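Local coordinates for protein Ika8 (Synthetic construct, PDB 6G6O) that is an artificial, computationally designed, symmetrical eight-bladed beta-propeller of WD40 type, with no known biological function, at residues K64-V69 with V79-T84. Sequence-based numbering, arbitrary orientation.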
loop_
_atom_site.group_PDB
_atom_site.type_symbol
_atom_site.label_atom_id
_atom_site.label_comp_id
_atom_site.label_asym_id
_atom_site.label_seq_id
_atom_site.Cartn_x
_atom_site.Cartn_y
_atom_site.Cartn_z
ATOM N N LYS A 64 -7.132 0.417 11.234
ATOM C CA LYS A 64 -7.128 1.728 11.866
ATOM C C LYS A 64 -7.906 1.646 13.169
ATOM O O LYS A 64 -9.012 1.097 13.197
ATOM C CB LYS A 64 -7.740 2.787 10.942
ATOM C CG LYS A 64 -7.786 4.186 11.528
ATOM C CD LYS A 64 -8.091 5.213 10.450
ATOM C CE LYS A 64 -9.432 4.940 9.789
ATOM N NZ LYS A 64 -10.573 5.256 10.691
ATOM N N ASP A 65 -7.324 2.192 14.239
ATOM C CA ASP A 65 -7.910 2.132 15.574
ATOM C C ASP A 65 -8.173 0.685 15.977
ATOM O O ASP A 65 -7.232 -0.065 16.256
ATOM C CB ASP A 65 -9.195 2.964 15.642
ATOM C CG ASP A 65 -8.935 4.451 15.464
ATOM O OD1 ASP A 65 -7.829 4.911 15.820
ATOM O OD2 ASP A 65 -9.835 5.159 14.966
ATOM N N ASN A 66 -9.443 0.279 16.007
ATOM C CA ASN A 66 -9.810 -1.096 16.325
ATOM C C ASN A 66 -10.661 -1.727 15.230
ATOM O O ASN A 66 -11.352 -2.721 15.477
ATOM C CB ASN A 66 -10.537 -1.163 17.668
ATOM C CG ASN A 66 -9.605 -0.944 18.840
ATOM O OD1 ASN A 66 -8.531 -1.541 18.910
ATOM N ND2 ASN A 66 -10.011 -0.084 19.766
ATOM N N ILE A 67 -10.617 -1.173 14.023
ATOM C CA ILE A 67 -11.436 -1.626 12.907
ATOM C C ILE A 67 -10.516 -1.963 11.745
ATOM O O ILE A 67 -9.665 -1.151 11.363
ATOM C CB ILE A 67 -12.469 -0.561 12.499
ATOM C CG1 ILE A 67 -13.497 -0.368 13.616
ATOM C CG2 ILE A 67 -13.143 -0.939 11.192
ATOM C CD1 ILE A 67 -14.366 0.856 13.445
ATOM N N VAL A 68 -10.683 -3.159 11.192
ATOM C CA VAL A 68 -9.920 -3.603 10.035
ATOM C C VAL A 68 -10.884 -3.843 8.883
ATOM O O VAL A 68 -11.922 -4.493 9.055
ATOM C CB VAL A 68 -9.090 -4.862 10.350
ATOM C CG1 VAL A 68 -9.935 -5.876 11.069
ATOM C CG2 VAL A 68 -8.521 -5.459 9.072
ATOM N N VAL A 69 -10.552 -3.290 7.720
ATOM C CA VAL A 69 -11.309 -3.488 6.492
ATOM C C VAL A 69 -10.485 -4.381 5.578
ATOM O O VAL A 69 -9.294 -4.126 5.363
ATOM C CB VAL A 69 -11.637 -2.148 5.812
ATOM C CG1 VAL A 69 -12.566 -2.366 4.632
ATOM C CG2 VAL A 69 -12.257 -1.194 6.816
ATOM N N VAL A 79 -15.844 -5.431 7.067
ATOM C CA VAL A 79 -15.455 -4.534 8.150
ATOM C C VAL A 79 -15.734 -5.261 9.457
ATOM O O VAL A 79 -16.879 -5.653 9.718
ATOM C CB VAL A 79 -16.221 -3.203 8.087
ATOM C CG1 VAL A 79 -15.841 -2.310 9.254
ATOM C CG2 VAL A 79 -15.966 -2.504 6.760
ATOM N N TRP A 80 -14.701 -5.451 10.275
ATOM C CA TRP A 80 -14.870 -6.270 11.465
ATOM C C TRP A 80 -14.014 -5.746 12.610
ATOM O O TRP A 80 -13.062 -4.986 12.414
ATOM C CB TRP A 80 -14.551 -7.747 11.186
ATOM C CG TRP A 80 -13.357 -7.997 10.313
ATOM C CD1 TRP A 80 -13.285 -7.854 8.958
ATOM C CD2 TRP A 80 -12.074 -8.474 10.735
ATOM N NE1 TRP A 80 -12.031 -8.195 8.512
ATOM C CE2 TRP A 80 -11.269 -8.580 9.583
ATOM C CE3 TRP A 80 -11.524 -8.813 11.976
ATOM C CZ2 TRP A 80 -9.943 -9.010 9.634
ATOM C CZ3 TRP A 80 -10.210 -9.241 12.026
ATOM C CH2 TRP A 80 -9.435 -9.336 10.863
ATOM N N TYR A 81 -14.381 -6.173 13.817
ATOM C CA TYR A 81 -13.706 -5.763 15.040
ATOM C C TYR A 81 -12.431 -6.576 15.233
ATOM O O TYR A 81 -12.452 -7.807 15.145
ATOM C CB TYR A 81 -14.647 -5.950 16.231
ATOM C CG TYR A 81 -14.162 -5.363 17.536
ATOM C CD1 TYR A 81 -13.641 -4.079 17.596
ATOM C CD2 TYR A 81 -14.247 -6.092 18.717
ATOM C CE1 TYR A 81 -13.203 -3.543 18.791
ATOM C CE2 TYR A 81 -13.813 -5.563 19.915
ATOM C CZ TYR A 81 -13.293 -4.291 19.946
ATOM O OH TYR A 81 -12.862 -3.761 21.139
ATOM N N ILE A 82 -11.321 -5.887 15.503
ATOM C CA ILE A 82 -10.042 -6.580 15.634
ATOM C C ILE A 82 -10.033 -7.493 16.855
ATOM O O ILE A 82 -9.385 -8.548 16.844
ATOM C CB ILE A 82 -8.886 -5.561 15.678
ATOM C CG1 ILE A 82 -7.537 -6.277 15.602
ATOM C CG2 ILE A 82 -8.967 -4.693 16.923
ATOM C CD1 ILE A 82 -7.333 -7.035 14.316
ATOM N N GLY A 83 -10.762 -7.128 17.912
ATOM C CA GLY A 83 -10.722 -7.912 19.133
ATOM C C GLY A 83 -11.483 -9.218 19.042
ATOM O O GLY A 83 -11.084 -10.213 19.653
ATOM N N THR A 84 -12.580 -9.239 18.290
ATOM C CA THR A 84 -13.403 -10.430 18.165
ATOM C C THR A 84 -13.455 -11.000 16.758
ATOM O O THR A 84 -13.929 -12.129 16.589
ATOM C CB THR A 84 -14.841 -10.144 18.629
ATOM O OG1 THR A 84 -15.410 -9.109 17.817
ATOM C CG2 THR A 84 -14.858 -9.711 20.083
#
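V68 and W80, directly paired across two antiparallel strands of a propeller blade, exemplify a methyl bump received by an aromatic plate. CG1 of V68 sits between its own backbone N and carbonyl carbon (chi1 47°) and lies over the six-membered ring of the W80 indole; CG2 lies 3.9 Å from W80 CZ2. The two backbones are joined both ways, V68 N to W80 O and W80 N to V68 O, each 3.2 Å. An alanine in place of W80 would probably leave the V68 methyls without their flat seat and open a gap in this layer. On the opposite face of the sheet smaller knobs meet: I67 CG2 touches V79 CG1 at 3.6 Å, while the V69 and V79 side chains lie side by side. Where one strand begins and the other ends, I82 N donates to N66 O, from above the carbonyl plane, and N66 CB rests 3.7 Å from CE1 of Y81. W80 and I82 pack on strand 37-41 of the preceding blade, with H51 stacked on the indole; V68 also meets L61 and F63 of strand 58-64, and I67 and Y81 turn to L88 of strand 87-88.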